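Local coordinates for BsaWI endonuclease (Geobacillus stearothermophilus, PDB 4ZSF), which is a restriction endonuclease of the PD-(D/E)XK nuclease superfamily that binds duplex DNA and probably cleaves it with the help of metal ions, at residues D69-I72 / I73-I77; N81-K84 / K85-H89; I110-Q113 / K114-N117; Q261-N264 / Y265-A269. All coordinates share one frame; numbering follows the deposited sequence. Where two conformers were deposited one is given.

Interaction 1 (D69-I72 / I73-I77); sequences DPDI and IQKVI
Asp71 and Lys75, one turn apart, form a salt bridge near the start of helix 70-103. Lys75 NZ meets the syn lone pair of Asp71 OD1 at 2.8 Å and has a weaker bond to OD2; the lysine chain runs past the Asp71 carbonyl and bends at its last torsion (chi4 49°), which turns NZ in toward the two carboxylate oxygens. With an alanine in place of Asp71, the Lys75 ammonium group is likely to lose its mate and its chain to swing more freely.

Backbone bonds carry the helix from Gln74 N to Pro70 O (3.0 Å) and from Val76 N to Ile72 O (2.9 Å). Asp69 is the N-cap: its OD1 accepts from Asp71 N at 3.0 Å, with the donor above the carboxylate plane. Pro70 suits the first helical position, where no backbone N-H is needed.

Apolar contact is lighter. Ile72 CG2 and Val76 CG2 lie 4.5 Å apart, and both side chains pack on Ile67 of the second subunit, while Ile73 turns to Tyr57 and Met61 of helix 49-65. Two carboxylates at the helix start would be expected to suit the positive end of its dipole, with Lys75 balancing part of their charge.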
loop_
_atom_site.group_PDB
_atom_site.type_symbol
_atom_site.label_atom_id
_atom_site.label_comp_id
_atom_site.label_asym_id
_atom_site.label_seq_id
_atom_site.Cartn_x
_atom_site.Cartn_y
_atom_site.Cartn_z
ATOM N N ASP A 69 -21.920 14.596 5.932
ATOM C CA ASP A 69 -22.481 14.436 4.582
ATOM C C ASP A 69 -21.724 13.347 3.821
ATOM O O ASP A 69 -20.566 13.539 3.474
ATOM C CB ASP A 69 -22.392 15.776 3.830
ATOM C CG ASP A 69 -23.104 15.762 2.482
ATOM O OD1 ASP A 69 -23.433 14.682 1.962
ATOM O OD2 ASP A 69 -23.351 16.863 1.944
ATOM N N PRO A 70 -22.368 12.201 3.569
ATOM C CA PRO A 70 -21.588 11.100 2.996
ATOM C C PRO A 70 -21.158 11.409 1.563
ATOM O O PRO A 70 -20.184 10.812 1.054
ATOM C CB PRO A 70 -22.556 9.913 3.048
ATOM C CG PRO A 70 -23.983 10.604 3.035
ATOM C CD PRO A 70 -23.782 11.849 3.825
ATOM N N ASP A 71 -21.867 12.325 0.916
ATOM C CA ASP A 71 -21.530 12.692 -0.453
ATOM C C ASP A 71 -20.234 13.505 -0.514
ATOM O O ASP A 71 -19.418 13.310 -1.416
ATOM C CB ASP A 71 -22.695 13.463 -1.097
ATOM C CG ASP A 71 -22.384 13.888 -2.522
ATOM O OD1 ASP A 71 -22.222 12.993 -3.385
ATOM O OD2 ASP A 71 -22.294 15.113 -2.788
ATOM N N ILE A 72 -20.037 14.407 0.445
ATOM C CA ILE A 72 -18.820 15.200 0.490
ATOM C C ILE A 72 -17.640 14.221 0.666
ATOM O O ILE A 72 -16.596 14.270 -0.031
ATOM C CB ILE A 72 -18.867 16.226 1.657
ATOM C CG1 ILE A 72 -19.961 17.276 1.450
ATOM C CG2 ILE A 72 -17.509 16.884 1.842
ATOM C CD1 ILE A 72 -19.848 18.065 0.170
ATOM N N ILE A 73 -17.812 13.319 1.616
ATOM C CA ILE A 73 -16.742 12.395 1.943
ATOM C C ILE A 73 -16.387 11.537 0.725
ATOM O O ILE A 73 -15.195 11.369 0.399
ATOM C CB ILE A 73 -17.156 11.512 3.160
ATOM C CG1 ILE A 73 -17.138 12.419 4.386
ATOM C CG2 ILE A 73 -16.147 10.345 3.346
ATOM C CD1 ILE A 73 -17.788 11.821 5.549
ATOM N N GLN A 74 -17.408 11.010 0.070
ATOM C CA GLN A 74 -17.168 10.154 -1.072
ATOM C C GLN A 74 -16.405 10.946 -2.148
ATOM O O GLN A 74 -15.421 10.452 -2.708
ATOM C CB GLN A 74 -18.490 9.592 -1.621
ATOM C CG GLN A 74 -18.336 8.699 -2.856
ATOM C CD GLN A 74 -19.644 8.157 -3.387
ATOM O OE1 GLN A 74 -20.647 8.871 -3.474
ATOM N NE2 GLN A 74 -19.638 6.883 -3.768
ATOM N N LYS A 75 -16.839 12.180 -2.393
ATOM C CA LYS A 75 -16.245 13.001 -3.473
ATOM C C LYS A 75 -14.785 13.314 -3.168
ATOM O O LYS A 75 -13.927 13.351 -4.097
ATOM C CB LYS A 75 -17.023 14.282 -3.659
ATOM C CG LYS A 75 -18.412 14.030 -4.362
ATOM C CD LYS A 75 -19.217 15.315 -4.416
ATOM C CE LYS A 75 -20.221 15.363 -5.574
ATOM N NZ LYS A 75 -21.089 14.159 -5.700
ATOM N N VAL A 76 -14.489 13.604 -1.895
ATOM C CA VAL A 76 -13.098 13.921 -1.572
ATOM C C VAL A 76 -12.236 12.682 -1.739
ATOM O O VAL A 76 -11.131 12.756 -2.293
ATOM C CB VAL A 76 -12.964 14.510 -0.118
ATOM C CG1 VAL A 76 -11.505 14.587 0.286
ATOM C CG2 VAL A 76 -13.607 15.905 -0.077
ATOM N N ILE A 77 -12.733 11.537 -1.303
ATOM C CA ILE A 77 -11.923 10.318 -1.409
ATOM C C ILE A 77 -11.706 9.930 -2.865
ATOM O O ILE A 77 -10.622 9.468 -3.252
ATOM C CB ILE A 77 -12.620 9.170 -0.635
ATOM C CG1 ILE A 77 -12.467 9.468 0.877
ATOM C CG2 ILE A 77 -11.968 7.844 -0.997
ATOM C CD1 ILE A 77 -13.196 8.455 1.821
#

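Interaction 2 (N81-K84 / K85-H89); sequences NSWK and KSSGH. With nucleotides of chain B; nucleotides of chain C.
Ser87 lies against Trp83 one turn back: its CB sits over the centre of the indole's six-membered ring, 3.4 Å from the centroid and 12° off the normal, a CH-pi contact; serine's small side chain suits so close an approach. Trp83 O is gripped twice, by Ser87 OG at 2.7 Å and by Ser87 N at 2.9 Å, the two donors arriving from opposite faces of the carbonyl plane. The hydroxyl can do this because it stands between its own backbone N and carbonyl carbon (chi1 62°), folded back along the helix.

The neighbouring side chains reach DNA. Asn81 ND2 donates to O4' of DG9 in chain B at 2.9 Å, and its OD1 accepts from another guanine's N2. Lys84, fully extended, puts NZ 2.9 Å from O2 of DC7 in chain C, whereas Lys85 NZ bonds an adenine N3. Ser82 OG donates to OP1 of DC11 in chain B at 2.8 Å.

Farther out, helix 70-103 is kinked beyond Ser87; Gly88 N has no bond to the preceding turn, and a water donates to Lys84 O and accepts a weak bond from Gly88 N. The second subunit places the indole, Tyr57 meeting it edge-to-face and Trp53 also touching, and its His60 bonds Ser82 OG.

Pyrimidine O2 and purine N3 are minor-groove acceptors found in every base pair, so the lysines probably discriminate little between sequences, consistent with a pre-specific complex; Asn81 OD1, by contrast, meets a guanine N2 that an A·T pair could not offer.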
loop_
_atom_site.group_PDB
_atom_site.type_symbol
_atom_site.label_atom_id
_atom_site.label_comp_id
_atom_site.label_asym_id
_atom_site.label_seq_id
_atom_site.Cartn_x
_atom_site.Cartn_y
_atom_site.Cartn_z
ATOM N N ASN A 81 -8.000 9.749 -4.512
ATOM C CA ASN A 81 -7.464 8.527 -5.121
ATOM C C ASN A 81 -7.142 8.699 -6.597
ATOM O O ASN A 81 -6.252 8.019 -7.151
ATOM C CB ASN A 81 -8.449 7.375 -4.925
ATOM C CG ASN A 81 -8.282 6.732 -3.535
ATOM O OD1 ASN A 81 -7.224 6.879 -2.925
ATOM N ND2 ASN A 81 -9.318 6.085 -3.026
ATOM N N SER A 82 -7.844 9.616 -7.225
ATOM C CA SER A 82 -7.479 10.042 -8.567
ATOM C C SER A 82 -6.057 10.690 -8.584
ATOM O O SER A 82 -5.171 10.304 -9.365
ATOM C CB SER A 82 -8.518 11.034 -9.114
ATOM O OG SER A 82 -7.990 11.680 -10.271
ATOM N N TRP A 83 -5.862 11.690 -7.717
ATOM C CA TRP A 83 -4.545 12.344 -7.576
ATOM C C TRP A 83 -3.466 11.338 -7.244
ATOM O O TRP A 83 -2.374 11.373 -7.818
ATOM C CB TRP A 83 -4.594 13.417 -6.482
ATOM C CG TRP A 83 -3.272 14.046 -6.255
ATOM C CD1 TRP A 83 -2.425 13.834 -5.197
ATOM C CD2 TRP A 83 -2.694 15.072 -7.047
ATOM N NE1 TRP A 83 -1.289 14.634 -5.341
ATOM C CE2 TRP A 83 -1.463 15.431 -6.441
ATOM C CE3 TRP A 83 -3.113 15.760 -8.220
ATOM C CZ2 TRP A 83 -0.628 16.429 -6.976
ATOM C CZ3 TRP A 83 -2.266 16.738 -8.759
ATOM C CH2 TRP A 83 -1.056 17.068 -8.108
ATOM N N LYS A 84 -3.754 10.424 -6.329
ATOM C CA LYS A 84 -2.745 9.469 -5.898
ATOM C C LYS A 84 -2.234 8.590 -7.018
ATOM O O LYS A 84 -1.072 8.267 -7.058
ATOM C CB LYS A 84 -3.270 8.522 -4.826
ATOM C CG LYS A 84 -3.268 9.233 -3.440
ATOM C CD LYS A 84 -3.943 8.245 -2.397
ATOM C CE LYS A 84 -3.763 8.832 -0.996
ATOM N NZ LYS A 84 -4.323 7.816 0.078
ATOM N N LYS A 85 -3.114 8.185 -7.904
ATOM C CA LYS A 85 -2.672 7.327 -8.965
ATOM C C LYS A 85 -2.153 8.097 -10.219
ATOM O O LYS A 85 -1.243 7.600 -10.892
ATOM C CB LYS A 85 -3.830 6.359 -9.356
ATOM C CG LYS A 85 -3.383 5.221 -10.354
ATOM C CD LYS A 85 -2.394 4.220 -9.697
ATOM C CE LYS A 85 -1.955 3.148 -10.715
ATOM N NZ LYS A 85 -0.919 2.263 -10.154
ATOM N N SER A 86 -2.699 9.269 -10.527
ATOM C CA SER A 86 -2.286 9.973 -11.745
ATOM C C SER A 86 -1.138 10.998 -11.563
ATOM O O SER A 86 -0.402 11.282 -12.529
ATOM C CB SER A 86 -3.470 10.680 -12.340
ATOM O OG SER A 86 -3.873 11.716 -11.484
ATOM N N SER A 87 -1.001 11.586 -10.370
ATOM C CA SER A 87 -0.055 12.704 -10.230
ATOM C C SER A 87 1.402 12.236 -10.408
ATOM O O SER A 87 2.191 12.966 -11.031
ATOM C CB SER A 87 -0.228 13.436 -8.863
ATOM O OG SER A 87 0.029 12.586 -7.786
ATOM N N GLY A 88 1.732 11.048 -9.882
ATOM C CA GLY A 88 3.081 10.485 -9.972
ATOM C C GLY A 88 3.392 10.245 -11.467
ATOM O O GLY A 88 4.500 10.524 -11.925
ATOM N N HIS A 89 2.403 9.751 -12.226
ATOM C CA HIS A 89 2.609 9.583 -13.673
ATOM C C HIS A 89 2.845 10.929 -14.322
ATOM O O HIS A 89 3.718 11.050 -15.189
ATOM C CB HIS A 89 1.411 8.872 -14.310
ATOM C CG HIS A 89 1.190 7.505 -13.742
ATOM N ND1 HIS A 89 0.005 6.801 -13.879
ATOM C CD2 HIS A 89 2.027 6.710 -13.022
ATOM C CE1 HIS A 89 0.116 5.632 -13.258
ATOM N NE2 HIS A 89 1.327 5.558 -12.724
ATOM P P DG B 9 -13.779 2.072 -2.792
ATOM O OP1 DG B 9 -14.515 2.469 -1.571
ATOM O OP2 DG B 9 -14.086 0.830 -3.506
ATOM O "O5'" DG B 9 -13.722 3.209 -3.849
ATOM C "C5'" DG B 9 -13.556 4.602 -3.438
ATOM C "C4'" DG B 9 -12.902 5.406 -4.536
ATOM O "O4'" DG B 9 -11.478 5.059 -4.606
ATOM C "C3'" DG B 9 -13.489 5.150 -5.924
ATOM O "O3'" DG B 9 -13.541 6.384 -6.626
ATOM C "C2'" DG B 9 -12.517 4.112 -6.532
ATOM C "C1'" DG B 9 -11.184 4.442 -5.857
ATOM N N9 DG B 9 -10.367 3.253 -5.539
ATOM C C8 DG B 9 -10.813 1.990 -5.222
ATOM N N7 DG B 9 -9.816 1.166 -4.986
ATOM C C5 DG B 9 -8.670 1.924 -5.192
ATOM C C6 DG B 9 -7.292 1.580 -5.042
ATOM O O6 DG B 9 -6.841 0.498 -4.747
ATOM N N1 DG B 9 -6.425 2.648 -5.329
ATOM C C2 DG B 9 -6.867 3.905 -5.653
ATOM N N2 DG B 9 -5.924 4.839 -5.942
ATOM N N3 DG B 9 -8.129 4.221 -5.775
ATOM C C4 DG B 9 -8.985 3.193 -5.522
ATOM P P DC B 11 -8.978 8.583 -12.456
ATOM O OP1 DC B 11 -8.612 10.036 -12.429
ATOM O OP2 DC B 11 -10.148 8.067 -13.212
ATOM O "O5'" DC B 11 -7.723 7.762 -12.940
ATOM C "C5'" DC B 11 -6.441 7.982 -12.283
ATOM C "C4'" DC B 11 -5.419 6.931 -12.704
ATOM O "O4'" DC B 11 -5.848 5.627 -12.239
ATOM C "C3'" DC B 11 -5.193 6.780 -14.207
ATOM O "O3'" DC B 11 -3.769 6.879 -14.430
ATOM C "C2'" DC B 11 -5.721 5.365 -14.564
ATOM C "C1'" DC B 11 -5.499 4.656 -13.224
ATOM N N1 DC B 11 -6.401 3.511 -12.901
ATOM C C2 DC B 11 -5.834 2.320 -12.436
ATOM O O2 DC B 11 -4.587 2.207 -12.444
ATOM N N3 DC B 11 -6.663 1.297 -12.062
ATOM C C4 DC B 11 -7.971 1.460 -12.056
ATOM N N4 DC B 11 -8.734 0.417 -11.619
ATOM C C5 DC B 11 -8.577 2.682 -12.522
ATOM C C6 DC B 11 -7.744 3.679 -12.889
ATOM P P DC C 7 3.228 5.801 -4.733
ATOM O OP1 DC C 7 4.123 6.700 -5.428
ATOM O OP2 DC C 7 3.723 4.649 -3.883
ATOM O "O5'" DC C 7 2.188 6.568 -3.859
ATOM C "C5'" DC C 7 1.435 7.638 -4.425
ATOM C "C4'" DC C 7 0.480 8.148 -3.387
ATOM O "O4'" DC C 7 -0.464 7.098 -3.010
ATOM C "C3'" DC C 7 1.153 8.630 -2.069
ATOM O "O3'" DC C 7 0.486 9.734 -1.699
ATOM C "C2'" DC C 7 0.821 7.523 -1.036
ATOM C "C1'" DC C 7 -0.476 6.912 -1.579
ATOM N N1 DC C 7 -0.581 5.421 -1.431
ATOM C C2 DC C 7 -1.856 4.848 -1.181
ATOM O O2 DC C 7 -2.806 5.588 -0.884
ATOM N N3 DC C 7 -1.969 3.477 -1.215
ATOM C C4 DC C 7 -0.899 2.724 -1.441
ATOM N N4 DC C 7 -1.056 1.370 -1.471
ATOM C C5 DC C 7 0.380 3.287 -1.769
ATOM C C6 DC C 7 0.481 4.630 -1.747
HETATM O O HOH W 1 1.151 9.146 -7.626
#

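Interaction 3 (I110-Q113 / K114-N117); sequences ILLQ and KDLN. With nucleotides of chain B.
The chain passes directly from strand to helix at Leu112, whose O accepts from Leu116 N at 3.0 Å while Gln113 O takes Asn117 N at 2.9 Å. Asp115 reaches back across this junction: with CG beside its own backbone N (chi1 -62°), it sets OD2 2.8 Å from Leu112 N, the donor standing above the carboxylate plane. Leu112 is the N-cap and Asp115 the third residue of the helix, so this bond is one half of a capping box; leucine has no polar side chain to supply the reciprocal half. Asp115 OD2 also forms a salt bridge with Lys96 of helix 70-103. Replacing Asp115 by a leucine is likely to cost Leu112 N this acceptor and Lys96 this counter-charge.

The junction lies at the margin of the nuclease's mixed sheet: strand 108-112 is outermost within the chain and antiparallel to strand 146-152, and helix 113-121 follows it at once. Leucines suit the inner side. Leu111 CD1 touches Leu116 CD1 at 4.0 Å, the two side chains crossing at about a right angle, and Leu116 also packs on Tyr147 and Ile139. Outward, Lys114 runs alongside Leu112 in the same direction, its NZ 3.9 Å from Leu112 CD1. The aliphatic part of this lysine comes near the DNA backbone, where Lys114 CD lies 3.2 Å from OP1 of DA13 in chain B.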
loop_
_atom_site.group_PDB
_atom_site.type_symbol
_atom_site.label_atom_id
_atom_site.label_comp_id
_atom_site.label_asym_id
_atom_site.label_seq_id
_atom_site.Cartn_x
_atom_site.Cartn_y
_atom_site.Cartn_z
ATOM N N ILE A 110 15.346 9.949 -22.053
ATOM C CA ILE A 110 14.649 9.352 -20.959
ATOM C C ILE A 110 13.436 8.625 -21.506
ATOM O O ILE A 110 12.690 9.137 -22.377
ATOM C CB ILE A 110 14.188 10.427 -19.919
ATOM C CG1 ILE A 110 15.430 11.017 -19.220
ATOM C CG2 ILE A 110 13.195 9.850 -18.957
ATOM C CD1 ILE A 110 15.087 12.276 -18.378
ATOM N N LEU A 111 13.240 7.437 -20.963
ATOM C CA LEU A 111 12.098 6.591 -21.290
ATOM C C LEU A 111 11.232 6.341 -20.069
ATOM O O LEU A 111 11.775 6.045 -18.965
ATOM C CB LEU A 111 12.575 5.220 -21.781
ATOM C CG LEU A 111 13.612 5.186 -22.878
ATOM C CD1 LEU A 111 13.996 3.707 -23.034
ATOM C CD2 LEU A 111 13.019 5.779 -24.153
ATOM N N LEU A 112 9.912 6.341 -20.249
ATOM C CA LEU A 112 9.041 5.783 -19.172
ATOM C C LEU A 112 9.243 4.292 -19.075
ATOM O O LEU A 112 9.701 3.648 -20.010
ATOM C CB LEU A 112 7.551 6.053 -19.436
ATOM C CG LEU A 112 7.249 7.534 -19.668
ATOM C CD1 LEU A 112 5.833 7.687 -20.332
ATOM C CD2 LEU A 112 7.243 8.252 -18.289
ATOM N N GLN A 113 8.950 3.712 -17.922
ATOM C CA GLN A 113 9.006 2.244 -17.828
ATOM C C GLN A 113 8.199 1.598 -18.959
ATOM O O GLN A 113 8.689 0.642 -19.606
ATOM C CB GLN A 113 8.498 1.786 -16.459
ATOM C CG GLN A 113 8.367 0.298 -16.364
ATOM C CD GLN A 113 7.753 -0.131 -15.031
ATOM O OE1 GLN A 113 8.340 0.079 -13.974
ATOM N NE2 GLN A 113 6.553 -0.710 -15.086
ATOM N N LYS A 114 6.983 2.092 -19.260
ATOM C CA LYS A 114 6.248 1.412 -20.341
ATOM C C LYS A 114 6.932 1.612 -21.727
ATOM O O LYS A 114 6.782 0.774 -22.607
ATOM C CB LYS A 114 4.785 1.879 -20.405
ATOM C CG LYS A 114 4.640 3.276 -20.899
ATOM C CD LYS A 114 3.199 3.541 -21.308
ATOM C CE LYS A 114 2.885 5.017 -21.207
ATOM N NZ LYS A 114 2.644 5.453 -19.783
ATOM N N ASP A 115 7.645 2.720 -21.921
ATOM C CA ASP A 115 8.428 2.921 -23.166
ATOM C C ASP A 115 9.512 1.833 -23.281
ATOM O O ASP A 115 9.693 1.190 -24.315
ATOM C CB ASP A 115 9.129 4.295 -23.211
ATOM C CG ASP A 115 8.186 5.469 -23.197
ATOM O OD1 ASP A 115 7.058 5.339 -23.763
ATOM O OD2 ASP A 115 8.595 6.544 -22.672
ATOM N N LEU A 116 10.287 1.688 -22.213
ATOM C CA LEU A 116 11.324 0.667 -22.225
ATOM C C LEU A 116 10.711 -0.726 -22.415
ATOM O O LEU A 116 11.230 -1.542 -23.158
ATOM C CB LEU A 116 12.130 0.709 -20.930
ATOM C CG LEU A 116 13.274 -0.312 -20.917
ATOM C CD1 LEU A 116 14.208 -0.159 -22.179
ATOM C CD2 LEU A 116 14.096 -0.164 -19.584
ATOM N N ASN A 117 9.582 -0.997 -21.771
ATOM C CA ASN A 117 8.940 -2.325 -21.957
ATOM C C ASN A 117 8.643 -2.606 -23.458
ATOM O O ASN A 117 8.987 -3.664 -23.978
ATOM C CB ASN A 117 7.634 -2.400 -21.125
ATOM C CG ASN A 117 6.943 -3.755 -21.234
ATOM O OD1 ASN A 117 7.512 -4.769 -20.891
ATOM N ND2 ASN A 117 5.725 -3.758 -21.729
ATOM P P DA B 13 -1.344 2.986 -20.603
ATOM O OP1 DA B 13 0.080 3.339 -20.760
ATOM O OP2 DA B 13 -2.408 3.712 -21.351
ATOM O "O5'" DA B 13 -1.473 1.442 -20.943
ATOM C "C5'" DA B 13 -0.935 0.469 -20.071
ATOM C "C4'" DA B 13 -1.655 -0.844 -20.295
ATOM O "O4'" DA B 13 -2.847 -0.890 -19.454
ATOM C "C3'" DA B 13 -2.156 -1.073 -21.744
ATOM O "O3'" DA B 13 -1.987 -2.405 -22.106
ATOM C "C2'" DA B 13 -3.643 -0.771 -21.643
ATOM C "C1'" DA B 13 -3.918 -1.326 -20.253
ATOM N N9 DA B 13 -5.201 -0.901 -19.721
ATOM C C8 DA B 13 -5.906 0.215 -20.081
ATOM N N7 DA B 13 -7.087 0.302 -19.501
ATOM C C5 DA B 13 -7.162 -0.869 -18.761
ATOM C C6 DA B 13 -8.155 -1.378 -17.942
ATOM N N6 DA B 13 -9.312 -0.734 -17.728
ATOM N N1 DA B 13 -7.935 -2.584 -17.361
ATOM C C2 DA B 13 -6.755 -3.198 -17.567
ATOM N N3 DA B 13 -5.749 -2.807 -18.338
ATOM C C4 DA B 13 -6.016 -1.623 -18.900
#

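Interaction 4 (Q261-N264 / Y265-A269); sequences QWFN and YEWKA
Phe263 and Trp267 stack face to face, the tightly packed part of this contact. The phenyl ring and the five-membered ring of the indole have centroids 3.9 Å apart and planes inclined by 19°; Phe263 CE1 and Trp267 CD2 approach to 3.5 Å. Ala269 N lies over the opposite face of the indole, and His221 meets the Phe263 ring edge-to-face. Flat aromatic rings suit this stack, and tryptophan adds an N-H, NE1, that donates to Asp255 of helix 243-258 and fixes the ring's rotation.

The stack is brought together by a type I beta turn from Asn264 to Trp267, closed by Trp267 N on Asn264 O at 3.2 Å. Within it Asn264 makes an Asx turn: CG stands between its backbone N and carbonyl carbon (chi1 67°), folding OD1 toward Glu266 N at 3.1 Å. Asparagine suits the place because its amide can also donate.

Toward solvent the contact is looser. Asn264 ND2 reaches the anti lone pair of Glu266 OE2 at 3.2 Å, the oxygen in the amide plane and the bond nearly straight, although the amide and carboxylate planes stand 58° apart. Tyr265 points the same way beside Asn264. The exposed Trp262 indole projects from the turn, while Trp262 O lies at the edge of the Trp267 ring.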
loop_
_atom_site.group_PDB
_atom_site.type_symbol
_atom_site.label_atom_id
_atom_site.label_comp_id
_atom_site.label_asym_id
_atom_site.label_seq_id
_atom_site.Cartn_x
_atom_site.Cartn_y
_atom_site.Cartn_z
ATOM N N GLN A 261 33.099 -1.329 -15.593
ATOM C CA GLN A 261 33.511 -2.137 -14.447
ATOM C C GLN A 261 33.700 -1.263 -13.190
ATOM O O GLN A 261 33.709 -1.778 -12.064
ATOM C CB GLN A 261 34.807 -2.900 -14.732
ATOM C CG GLN A 261 36.073 -2.010 -14.948
ATOM C CD GLN A 261 36.224 -1.436 -16.363
ATOM O OE1 GLN A 261 35.412 -1.703 -17.266
ATOM N NE2 GLN A 261 37.241 -0.603 -16.537
ATOM N N TRP A 262 33.891 0.031 -13.391
ATOM C CA TRP A 262 34.063 0.891 -12.211
ATOM C C TRP A 262 32.763 1.654 -11.930
ATOM O O TRP A 262 32.749 2.603 -11.134
ATOM C CB TRP A 262 35.279 1.829 -12.383
ATOM C CG TRP A 262 36.541 1.032 -12.521
ATOM C CD1 TRP A 262 36.921 -0.070 -11.777
ATOM C CD2 TRP A 262 37.578 1.255 -13.465
ATOM N NE1 TRP A 262 38.115 -0.544 -12.235
ATOM C CE2 TRP A 262 38.550 0.248 -13.265
ATOM C CE3 TRP A 262 37.760 2.198 -14.499
ATOM C CZ2 TRP A 262 39.725 0.152 -14.027
ATOM C CZ3 TRP A 262 38.934 2.099 -15.262
ATOM C CH2 TRP A 262 39.902 1.083 -15.013
ATOM N N PHE A 263 31.644 1.178 -12.486
ATOM C CA PHE A 263 30.350 1.867 -12.258
ATOM C C PHE A 263 29.535 1.162 -11.184
ATOM O O PHE A 263 28.344 0.966 -11.351
ATOM C CB PHE A 263 29.537 1.962 -13.549
ATOM C CG PHE A 263 28.859 3.320 -13.716
ATOM C CD1 PHE A 263 28.072 3.838 -12.695
ATOM C CD2 PHE A 263 29.032 4.072 -14.876
ATOM C CE1 PHE A 263 27.463 5.128 -12.805
ATOM C CE2 PHE A 263 28.451 5.348 -15.006
ATOM C CZ PHE A 263 27.632 5.872 -13.986
ATOM N N ASN A 264 30.196 0.764 -10.099
ATOM C CA ASN A 264 29.492 0.278 -8.899
ATOM C C ASN A 264 29.104 1.513 -8.048
ATOM O O ASN A 264 29.147 2.652 -8.530
ATOM C CB ASN A 264 30.346 -0.707 -8.060
ATOM C CG ASN A 264 31.565 -0.029 -7.414
ATOM O OD1 ASN A 264 31.938 1.114 -7.756
ATOM N ND2 ASN A 264 32.205 -0.731 -6.486
ATOM N N TYR A 265 28.757 1.282 -6.783
ATOM C CA TYR A 265 28.292 2.378 -5.924
ATOM C C TYR A 265 29.330 3.500 -5.749
ATOM O O TYR A 265 28.965 4.602 -5.398
ATOM C CB TYR A 265 27.835 1.803 -4.539
ATOM C CG TYR A 265 29.000 1.358 -3.686
ATOM C CD1 TYR A 265 29.646 2.268 -2.863
ATOM C CD2 TYR A 265 29.537 0.046 -3.778
ATOM C CE1 TYR A 265 30.746 1.893 -2.085
ATOM C CE2 TYR A 265 30.661 -0.324 -2.993
ATOM C CZ TYR A 265 31.240 0.624 -2.174
ATOM O OH TYR A 265 32.321 0.305 -1.403
ATOM N N GLU A 266 30.626 3.216 -5.961
ATOM C CA GLU A 266 31.653 4.193 -5.688
ATOM C C GLU A 266 31.673 5.313 -6.709
ATOM O O GLU A 266 32.170 6.425 -6.425
ATOM C CB GLU A 266 33.053 3.530 -5.662
ATOM C CG GLU A 266 33.174 2.493 -4.574
ATOM C CD GLU A 266 34.547 1.851 -4.613
ATOM O OE1 GLU A 266 35.501 2.464 -4.063
ATOM O OE2 GLU A 266 34.668 0.749 -5.174
ATOM N N TRP A 267 31.127 5.041 -7.884
ATOM C CA TRP A 267 31.172 6.035 -8.966
ATOM C C TRP A 267 30.520 7.344 -8.500
ATOM O O TRP A 267 29.469 7.345 -7.854
ATOM C CB TRP A 267 30.459 5.530 -10.220
ATOM C CG TRP A 267 30.559 6.492 -11.407
ATOM C CD1 TRP A 267 31.533 6.461 -12.382
ATOM C CD2 TRP A 267 29.709 7.599 -11.714
ATOM N NE1 TRP A 267 31.313 7.488 -13.293
ATOM C CE2 TRP A 267 30.192 8.189 -12.908
ATOM C CE3 TRP A 267 28.544 8.128 -11.115
ATOM C CZ2 TRP A 267 29.569 9.307 -13.522
ATOM C CZ3 TRP A 267 27.900 9.257 -11.734
ATOM C CH2 TRP A 267 28.412 9.813 -12.922
ATOM N N LYS A 268 31.138 8.472 -8.814
ATOM C CA LYS A 268 30.505 9.737 -8.512
ATOM C C LYS A 268 30.821 10.738 -9.627
ATOM O O LYS A 268 31.929 10.714 -10.136
ATOM C CB LYS A 268 31.027 10.240 -7.142
ATOM C CG LYS A 268 30.451 11.626 -6.787
ATOM C CD LYS A 268 30.772 12.048 -5.337
ATOM C CE LYS A 268 30.518 13.590 -5.095
ATOM N NZ LYS A 268 31.027 14.025 -3.745
ATOM N N ALA A 269 29.869 11.602 -9.991
ATOM C CA ALA A 269 30.073 12.561 -11.062
ATOM C C ALA A 269 31.124 13.600 -10.689
ATOM O O ALA A 269 31.259 13.938 -9.507
ATOM C CB ALA A 269 28.755 13.258 -11.368
#

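How the interactions relate
Interactions 1 and 2 follow one another along helix 70-103, their centres 18 Å apart, and both touch the second subunit; the first packs on helix 49-65, its nearest atom about 4 Å from the DNA, while the second makes hydrogen bonds to it. Interaction 3 begins after that helix ends, on strand 108-112, its centre again 18 Å from that of interaction 2, and Lys96 of the same helix pairs with its Asp115. Interactions 2 and 3 both touch DNA chain B. Interaction 4 stands apart, its centre 50 Å from that of interaction 1 and its nearest atom about 20 Å from the DNA. A calcium ion lies about 7 Å from the Tyr265 side chain, but all four are away from calcium-binding Asp239.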